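Local atomic coordinates of lipopolysaccharide core heptose(I) kinase RfaP (Pseudomonas aeruginosa, PDB entry 6DFL), a protein that phosphorylates the first heptose of the lipopolysaccharide inner core with ATP and magnesium, and also has protein-tyrosine kinase activity, autophosphorylating on tyrosines. Residues R83-E87 with A88-T92; P119-D122 with L123-S127; P137-K140 with R141-E145; R162-I166 with C167-L171. One frame throughout, in Å; residues are numbered along the deposited sequence.

Contact 1 of 4, residues R83-E87 with A88-T92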
# COMPACT_ATOMS: atom_id res chain seq x y z
N ARG A 83 -1.96 16.32 -7.23
CA ARG A 83 -1.47 16.74 -8.53
C ARG A 83 -0.19 15.99 -8.90
O ARG A 83 -0.03 15.57 -10.05
CB ARG A 83 -1.27 18.25 -8.55
CG ARG A 83 -2.60 19.00 -8.55
CD ARG A 83 -2.95 19.57 -9.91
NE ARG A 83 -2.36 20.90 -10.03
CZ ARG A 83 -2.63 21.76 -11.00
NH1 ARG A 83 -3.50 21.44 -11.96
NH2 ARG A 83 -2.03 22.95 -11.02
N ARG A 84 0.73 15.81 -7.94
CA ARG A 84 1.93 15.05 -8.25
C ARG A 84 1.61 13.60 -8.54
O ARG A 84 2.17 13.01 -9.47
CB ARG A 84 2.96 15.14 -7.12
CG ARG A 84 4.21 14.29 -7.37
CD ARG A 84 5.30 15.02 -8.26
NE ARG A 84 6.03 16.00 -7.43
CZ ARG A 84 5.90 17.32 -7.58
NH1 ARG A 84 5.12 17.77 -8.56
NH2 ARG A 84 6.55 18.18 -6.78
N LEU A 85 0.70 12.99 -7.77
CA LEU A 85 0.39 11.58 -8.01
C LEU A 85 -0.23 11.36 -9.38
O LEU A 85 -0.04 10.30 -9.98
CB LEU A 85 -0.54 11.04 -6.93
CG LEU A 85 0.13 10.80 -5.59
CD1 LEU A 85 -0.79 9.98 -4.72
CD2 LEU A 85 1.47 10.12 -5.78
N HIS A 86 -1.00 12.33 -9.87
CA HIS A 86 -1.56 12.23 -11.22
C HIS A 86 -0.45 12.29 -12.26
O HIS A 86 -0.42 11.48 -13.20
CB HIS A 86 -2.59 13.32 -11.44
CG HIS A 86 -3.95 13.00 -10.86
ND1 HIS A 86 -5.03 12.67 -11.65
CD2 HIS A 86 -4.39 12.96 -9.58
CE1 HIS A 86 -6.08 12.44 -10.88
NE2 HIS A 86 -5.72 12.61 -9.62
N GLU A 87 0.49 13.23 -12.12
CA GLU A 87 1.66 13.25 -12.98
C GLU A 87 2.36 11.90 -13.00
O GLU A 87 2.70 11.38 -14.07
CB GLU A 87 2.63 14.35 -12.53
CG GLU A 87 2.10 15.78 -12.68
CD GLU A 87 2.92 16.80 -11.93
OE1 GLU A 87 4.15 16.59 -11.75
OE2 GLU A 87 2.32 17.82 -11.50
N ALA A 88 2.55 11.29 -11.83
CA ALA A 88 3.32 10.07 -11.69
C ALA A 88 2.52 8.81 -12.00
O ALA A 88 3.07 7.70 -11.87
CB ALA A 88 3.91 9.96 -10.29
N GLY A 89 1.26 8.93 -12.39
CA GLY A 89 0.47 7.76 -12.71
C GLY A 89 0.01 6.92 -11.53
O GLY A 89 -0.29 5.74 -11.71
N VAL A 90 -0.06 7.50 -10.33
CA VAL A 90 -0.50 6.80 -9.13
C VAL A 90 -1.98 7.10 -8.92
O VAL A 90 -2.37 8.26 -8.76
CB VAL A 90 0.31 7.21 -7.90
CG1 VAL A 90 -0.30 6.64 -6.65
CG2 VAL A 90 1.72 6.74 -8.04
N ALA A 91 -2.78 6.05 -8.89
CA ALA A 91 -4.23 6.19 -8.88
C ALA A 91 -4.71 6.78 -7.54
O ALA A 91 -4.40 6.26 -6.47
CB ALA A 91 -4.84 4.83 -9.16
N THR A 92 -5.45 7.88 -7.61
CA THR A 92 -5.84 8.57 -6.39
C THR A 92 -7.13 9.33 -6.66
O THR A 92 -7.79 9.13 -7.70
CB THR A 92 -4.73 9.50 -5.90
OG1 THR A 92 -5.09 10.06 -4.64
CG2 THR A 92 -4.50 10.62 -6.87
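Leu85 and Val90 meet in a local contact at the C-terminal end of helix 76-87, where the chain leaves the last helical turn for the loop that runs to strand 95-101. CD2 of Leu85 lies 3.8 Å from CB of Val90, and CD1 of Leu85 comes 3.9 Å from CG1 of Val90; the two branched chains run at a slant to one another. Ala88 N still makes an ordinary helical bond, 2.9 Å to Arg84 O. Gly89 then takes a positive phi of 74°, and two bonds reach back: Gly89 N to His86 O at 3.2 Å, with the donor standing well above the carbonyl plane, and Val90 N to Leu85 O at 2.8 Å. This is a Schellman motif, accompanied by the hydrophobic contact of Leu85 with Val90. By its place between strands 48-53 and 95-101 the helix probably corresponds to helix C of the protein kinase fold, and its exit to the helix C-beta 4 loop. Further along, Thr92 CG2 sits 3.6 Å from both CD2 and NE2 of His86, approaching the ring obliquely. That methyl lies between the backbone N and the carbonyl carbon (OG1 anti to N, chi1 -174°), which leaves the hydroxyl to bond Val186 O, while His86 NE2 bonds Met93 O. On the helix itself Arg84 NH1 forms a 3.5 Å salt bridge with Glu87 OE1. Met154 and Met150 of helix 137-156 pack on Leu85 and Val90 respectively, and Val186 of strand 184-186 touches both.

Contact 2 of 4, residues P119-D122 with L123-S127; sequences PTVD and LEVFS
The Phe126 ring and the Asp122 carboxylate are the flat groups here. The ring is met obliquely by Val121, whose CG1 stands 4.0 Å from Phe126 CD1; beyond the two segments Phe126 packs on Leu143 and Leu171. The carboxylate has Val125 alongside, with Val125 CG2 3.4 Å from Asp122 OD2 and its chain crossing that of Asp122 at about a right angle. Val125 N reaches Asp122 OD1 at 3.0 Å over a nearly straight N-H path (168°), from a point 39° above the carboxylate plane. A second, weak and strongly bent bond comes to Asp122 OD1 from Glu124 N at 2.8 Å. Asp122 is therefore the N-cap of helix 123-127, its CG held between the backbone N and carbonyl carbon (chi1 82°), which folds OD1 back over the first turn. Its carbonyl O takes Phe126 N at 2.9 Å as the first helical bond. The capped turn carries Leu123, which packs on Val147 and touches the bound acyl-phosphopantetheine. With OD1 taking one good and one weak N-H bond at the positive end of the helix, the Asp122 carboxylate is probably stabilised as the anion, though the nearby Glu124 carboxylate would work against this.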
# COMPACT_ATOMS: atom_id res chain seq x y z
N PRO A 119 -18.01 2.24 -6.52
CA PRO A 119 -17.94 1.49 -5.27
C PRO A 119 -16.53 1.00 -4.94
O PRO A 119 -15.81 0.53 -5.82
CB PRO A 119 -18.88 0.31 -5.53
CG PRO A 119 -18.76 0.08 -7.01
CD PRO A 119 -18.56 1.44 -7.63
N THR A 120 -16.14 1.15 -3.68
CA THR A 120 -14.83 0.76 -3.19
C THR A 120 -14.98 0.10 -1.83
O THR A 120 -15.95 0.33 -1.11
CB THR A 120 -13.89 1.97 -3.05
OG1 THR A 120 -14.46 2.90 -2.13
CG2 THR A 120 -13.68 2.67 -4.38
N VAL A 121 -14.00 -0.72 -1.49
CA VAL A 121 -13.81 -1.18 -0.12
C VAL A 121 -12.35 -0.95 0.24
O VAL A 121 -11.44 -1.32 -0.53
CB VAL A 121 -14.18 -2.67 0.05
CG1 VAL A 121 -13.43 -3.53 -0.97
CG2 VAL A 121 -13.87 -3.11 1.46
N ASP A 122 -12.11 -0.30 1.37
CA ASP A 122 -10.75 -0.07 1.79
C ASP A 122 -10.13 -1.38 2.25
O ASP A 122 -10.82 -2.34 2.59
CB ASP A 122 -10.68 1.02 2.88
CG ASP A 122 -10.97 0.50 4.27
OD1 ASP A 122 -10.23 -0.39 4.76
OD2 ASP A 122 -11.90 1.04 4.93
N LEU A 123 -8.80 -1.41 2.26
CA LEU A 123 -8.09 -2.67 2.35
C LEU A 123 -8.06 -3.24 3.76
O LEU A 123 -7.91 -4.46 3.92
CB LEU A 123 -6.66 -2.50 1.81
CG LEU A 123 -6.48 -2.56 0.28
CD1 LEU A 123 -4.98 -2.55 -0.14
CD2 LEU A 123 -7.20 -3.77 -0.32
N GLU A 124 -8.20 -2.39 4.78
CA GLU A 124 -8.33 -2.88 6.15
C GLU A 124 -9.61 -3.68 6.32
O GLU A 124 -9.61 -4.80 6.86
CB GLU A 124 -8.31 -1.73 7.15
CG GLU A 124 -8.80 -2.15 8.53
CD GLU A 124 -8.46 -1.15 9.62
OE1 GLU A 124 -8.47 0.07 9.32
OE2 GLU A 124 -8.16 -1.58 10.77
N VAL A 125 -10.72 -3.10 5.88
CA VAL A 125 -12.00 -3.81 5.87
C VAL A 125 -11.87 -5.08 5.04
O VAL A 125 -12.25 -6.17 5.48
CB VAL A 125 -13.11 -2.89 5.33
CG1 VAL A 125 -14.38 -3.67 5.10
CG2 VAL A 125 -13.34 -1.74 6.30
N PHE A 126 -11.33 -4.95 3.83
CA PHE A 126 -11.19 -6.11 2.95
C PHE A 126 -10.39 -7.23 3.59
O PHE A 126 -10.70 -8.40 3.39
CB PHE A 126 -10.54 -5.70 1.64
CG PHE A 126 -10.60 -6.77 0.61
CD1 PHE A 126 -11.78 -7.01 -0.06
CD2 PHE A 126 -9.49 -7.55 0.32
CE1 PHE A 126 -11.84 -8.00 -1.02
CE2 PHE A 126 -9.56 -8.53 -0.63
CZ PHE A 126 -10.73 -8.76 -1.31
N SER A 127 -9.37 -6.90 4.37
CA SER A 127 -8.54 -7.91 5.02
C SER A 127 -8.90 -8.11 6.49
O SER A 127 -8.22 -8.90 7.17
CB SER A 127 -7.06 -7.53 4.89
OG SER A 127 -6.79 -6.31 5.56

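Contact 3 of 4, residues P137-K140 with R141-E145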
# COMPACT_ATOMS: atom_id res chain seq x y z
N PRO A 137 -4.13 -17.28 -1.92
CA PRO A 137 -2.75 -16.77 -1.82
C PRO A 137 -2.38 -15.80 -2.92
O PRO A 137 -1.80 -14.75 -2.64
CB PRO A 137 -1.91 -18.05 -1.86
CG PRO A 137 -2.82 -19.11 -1.35
CD PRO A 137 -4.18 -18.75 -1.86
N ARG A 138 -2.72 -16.11 -4.17
CA ARG A 138 -2.29 -15.24 -5.26
C ARG A 138 -2.96 -13.88 -5.18
O ARG A 138 -2.30 -12.85 -5.39
CB ARG A 138 -2.55 -15.91 -6.61
CG ARG A 138 -1.30 -15.99 -7.48
CD ARG A 138 -1.51 -16.75 -8.79
NE ARG A 138 -2.23 -15.95 -9.78
CZ ARG A 138 -3.51 -16.13 -10.10
NH1 ARG A 138 -4.08 -15.35 -11.01
NH2 ARG A 138 -4.21 -17.10 -9.51
N LEU A 139 -4.25 -13.84 -4.86
CA LEU A 139 -4.90 -12.55 -4.61
C LEU A 139 -4.18 -11.78 -3.52
O LEU A 139 -3.91 -10.58 -3.66
CB LEU A 139 -6.36 -12.74 -4.22
CG LEU A 139 -7.02 -11.39 -3.99
CD1 LEU A 139 -6.86 -10.53 -5.24
CD2 LEU A 139 -8.47 -11.55 -3.64
N LYS A 140 -3.85 -12.46 -2.43
CA LYS A 140 -3.16 -11.80 -1.32
C LYS A 140 -1.87 -11.16 -1.80
O LYS A 140 -1.67 -9.95 -1.67
CB LYS A 140 -2.90 -12.82 -0.22
CG LYS A 140 -2.24 -12.26 1.01
CD LYS A 140 -1.94 -13.40 1.95
CE LYS A 140 -1.30 -12.89 3.21
NZ LYS A 140 -0.73 -14.06 3.93
N ARG A 141 -0.99 -11.96 -2.40
CA ARG A 141 0.32 -11.45 -2.80
C ARG A 141 0.19 -10.34 -3.85
O ARG A 141 0.93 -9.35 -3.81
CB ARG A 141 1.18 -12.60 -3.29
CG ARG A 141 1.52 -13.61 -2.18
CD ARG A 141 2.49 -14.68 -2.70
NE ARG A 141 1.81 -15.85 -3.25
CZ ARG A 141 1.68 -17.00 -2.60
NH1 ARG A 141 2.18 -17.14 -1.37
NH2 ARG A 141 1.06 -18.01 -3.18
N ALA A 142 -0.77 -10.46 -4.76
CA ALA A 142 -0.98 -9.38 -5.73
C ALA A 142 -1.35 -8.07 -5.04
O ALA A 142 -0.90 -7.00 -5.47
CB ALA A 142 -2.06 -9.79 -6.72
N LEU A 143 -2.15 -8.12 -3.97
CA LEU A 143 -2.50 -6.89 -3.25
C LEU A 143 -1.30 -6.35 -2.48
O LEU A 143 -0.99 -5.15 -2.56
CB LEU A 143 -3.67 -7.15 -2.31
CG LEU A 143 -4.99 -7.29 -3.04
CD1 LEU A 143 -6.04 -7.93 -2.15
CD2 LEU A 143 -5.46 -5.94 -3.51
N VAL A 144 -0.60 -7.21 -1.73
CA VAL A 144 0.65 -6.80 -1.09
C VAL A 144 1.55 -6.09 -2.10
O VAL A 144 2.10 -5.02 -1.82
CB VAL A 144 1.36 -8.01 -0.47
CG1 VAL A 144 2.77 -7.62 -0.07
CG2 VAL A 144 0.58 -8.54 0.73
N GLU A 145 1.71 -6.67 -3.29
CA GLU A 145 2.64 -6.10 -4.25
C GLU A 145 2.09 -4.82 -4.85
O GLU A 145 2.83 -3.87 -5.08
CB GLU A 145 2.99 -7.10 -5.35
CG GLU A 145 3.67 -8.33 -4.80
CD GLU A 145 4.17 -9.24 -5.91
OE1 GLU A 145 4.22 -8.77 -7.07
OE2 GLU A 145 4.51 -10.42 -5.62
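Arg141 folds back along the first turn of helix 137-156 to lay its guanidinium against Pro137. Its CB and CG start out beside the backbone, CG being 3.5 Å from Pro137 O, the same carbonyl that accepts Arg141 N at 2.9 Å in a nearly linear bond (171°). With CG beside the backbone N and the chain extended at CD, a bend at chi3 (-91°) turns NE and the guanidinium toward the N-terminal end of the helix. NE stays near Pro137 O, CZ closes on the proline CB, and Arg141 NH2 comes to 3.3 Å from Pro137 CB. The proline methylene thus lies over one face of the guanidinium, an apolar surface that limits its swing, while NH2 itself bonds to the backbone of the other protein chain in the assembly. Lys140 takes a different course: fully extended, it carries NZ to Asp223, to Gly218 O and to an acidic side chain of that other chain. On another side of the helix, Leu139 CG is 4.0 Å from Leu143 CD1, the two leucines crossing at a slant. Regular bonds four residues apart tie the backbone together, for instance Val144 N to Lys140 O at 2.9 Å. Arg138 carries a further positive charge, paired with Asp180. Leu143 packs on Phe126 and Phe182, Lys140 and Arg141 face helix 221-232 and the other protein, and Val144, about 4 Å from the bound acyl ligand, rests on Phe227; these opening turns are consistent with helix E of the protein kinase C-lobe.

Contact 4 of 4, residues R162-I166 with C167-L171; sequences RDCYI and CHFLL
The catalytic loop of the kinase C-lobe supplies this contact: Asp163, the active-site residue by similarity, closes the His-Arg-Asp motif, and His168 stands five residues later, where protein kinases usually carry a metal-binding asparagine. His168 ND1 donates to Asp163 O at 2.7 Å, an N-H path of 165° lying in the carbonyl plane and close to the imidazole plane. The Tyr165 ring runs alongside the imidazole and points the same way, CD2 being 3.5 Å from His168 CE1, in an oblique arrangement with the planes inclined at 36°. One face of the tyrosine ring is covered at its centre by the backbone carbon of Asp163, and its OH makes a weak 2.8 Å bond to Asp163 OD1, which is also salt-bridged to Arg191. Two turns follow in the backbone: His168 N binds Tyr165 O at 2.9 Å, and Phe169 N binds Ile166 O at 3.1 Å. Ile166, in the same turn, lines the acyl-ligand pocket. Phe169 presents its ring edge to Tyr165 O, 3.1 Å from CD2, and to Cys164 SG, 4.1 Å from CZ. The imidazole is thus fixed in rotation by its ND1 bond and by the tyrosine beside it, as in kinases whose asparagine amide grips the same carbonyl; the loop backbone carrying Asp163 is correspondingly tied to the start of strand 169-172.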
# COMPACT_ATOMS: atom_id res chain seq x y z
N ARG A 162 2.10 10.36 5.08
CA ARG A 162 2.00 10.81 6.47
C ARG A 162 0.85 10.11 7.19
O ARG A 162 0.87 10.01 8.42
CB ARG A 162 1.85 12.31 6.59
CG ARG A 162 3.14 13.02 6.37
CD ARG A 162 3.14 14.33 7.06
NE ARG A 162 3.49 14.18 8.48
CZ ARG A 162 3.65 15.20 9.31
NH1 ARG A 162 3.49 16.44 8.87
NH2 ARG A 162 4.01 14.98 10.57
N ASP A 163 -0.11 9.59 6.45
CA ASP A 163 -1.12 8.68 6.96
C ASP A 163 -1.22 7.45 6.07
O ASP A 163 -2.29 7.10 5.55
CB ASP A 163 -2.44 9.43 7.05
CG ASP A 163 -2.38 10.52 8.08
OD1 ASP A 163 -2.14 10.20 9.26
OD2 ASP A 163 -2.52 11.70 7.71
N CYS A 164 -0.08 6.77 5.90
CA CYS A 164 0.04 5.63 5.00
C CYS A 164 -0.41 4.37 5.73
O CYS A 164 0.38 3.68 6.38
CB CYS A 164 1.47 5.51 4.51
SG CYS A 164 1.55 4.61 3.01
N TYR A 165 -1.70 4.09 5.68
CA TYR A 165 -2.27 2.91 6.30
C TYR A 165 -3.06 2.16 5.26
O TYR A 165 -3.53 2.74 4.27
CB TYR A 165 -3.21 3.24 7.47
CG TYR A 165 -2.80 4.44 8.26
CD1 TYR A 165 -1.57 4.49 8.89
CD2 TYR A 165 -3.68 5.52 8.43
CE1 TYR A 165 -1.19 5.61 9.64
CE2 TYR A 165 -3.31 6.64 9.19
CZ TYR A 165 -2.07 6.67 9.79
OH TYR A 165 -1.69 7.77 10.53
N ILE A 166 -3.26 0.87 5.51
CA ILE A 166 -4.04 0.09 4.55
C ILE A 166 -5.45 0.64 4.40
O ILE A 166 -6.04 0.53 3.32
CB ILE A 166 -4.02 -1.41 4.90
CG1 ILE A 166 -4.41 -1.67 6.35
CG2 ILE A 166 -2.62 -1.97 4.63
CD1 ILE A 166 -4.55 -3.15 6.68
N CYS A 167 -6.00 1.29 5.43
CA CYS A 167 -7.36 1.80 5.22
C CYS A 167 -7.39 2.94 4.21
O CYS A 167 -8.45 3.20 3.63
CB CYS A 167 -8.02 2.20 6.55
SG CYS A 167 -7.24 3.42 7.60
N HIS A 168 -6.27 3.60 3.94
CA HIS A 168 -6.27 4.67 2.95
C HIS A 168 -5.96 4.17 1.55
O HIS A 168 -5.60 4.98 0.68
CB HIS A 168 -5.30 5.77 3.37
CG HIS A 168 -5.78 6.53 4.55
ND1 HIS A 168 -4.94 6.98 5.54
CD2 HIS A 168 -7.04 6.87 4.93
CE1 HIS A 168 -5.65 7.59 6.47
NE2 HIS A 168 -6.93 7.55 6.12
N PHE A 169 -6.12 2.88 1.31
CA PHE A 169 -6.02 2.31 -0.03
C PHE A 169 -7.37 1.69 -0.37
O PHE A 169 -7.86 0.83 0.37
CB PHE A 169 -4.90 1.28 -0.11
CG PHE A 169 -3.55 1.88 0.01
CD1 PHE A 169 -2.82 2.23 -1.14
CD2 PHE A 169 -2.99 2.13 1.25
CE1 PHE A 169 -1.60 2.81 -1.04
CE2 PHE A 169 -1.75 2.72 1.36
CZ PHE A 169 -1.05 3.06 0.20
N LEU A 170 -7.96 2.14 -1.48
CA LEU A 170 -9.27 1.67 -1.89
C LEU A 170 -9.12 0.58 -2.94
O LEU A 170 -8.46 0.77 -3.97
CB LEU A 170 -10.11 2.84 -2.41
CG LEU A 170 -10.45 3.85 -1.30
CD1 LEU A 170 -11.63 4.72 -1.70
CD2 LEU A 170 -10.70 3.16 0.04
N LEU A 171 -9.71 -0.57 -2.67
CA LEU A 171 -9.89 -1.60 -3.68
C LEU A 171 -11.19 -1.32 -4.42
O LEU A 171 -12.23 -1.04 -3.80
CB LEU A 171 -9.91 -2.97 -3.02
CG LEU A 171 -10.33 -4.11 -3.93
CD1 LEU A 171 -9.22 -4.48 -4.93
CD2 LEU A 171 -10.67 -5.28 -3.05

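Overall arrangement
Contacts 2, 3 and 4 form a connected group in the C-lobe. Contacts 2 and 4 have centres about 10 Å apart and share a sheet: Val121 O lies 2.8 Å from Leu171 N, a probable hydrogen bond. Contact 3 joins contact 2 where Phe126 CE2 meets Leu143 CD1 at 3.9 Å, and Leu143 CD2 lies 4.3 Å from Leu171 CD1 of contact 4. Leu123, Val144 and Ile166, one from each, have side chains about 4 Å from the bound acyl-phosphopantetheine. Contact 1 stands apart, its nearest atoms about 7 Å from contact 4; its Leu85 side chain is about 12 Å from that of Asp163, while the Glu124 side chain of contact 2 is about 11 Å from the Asp163 side chain.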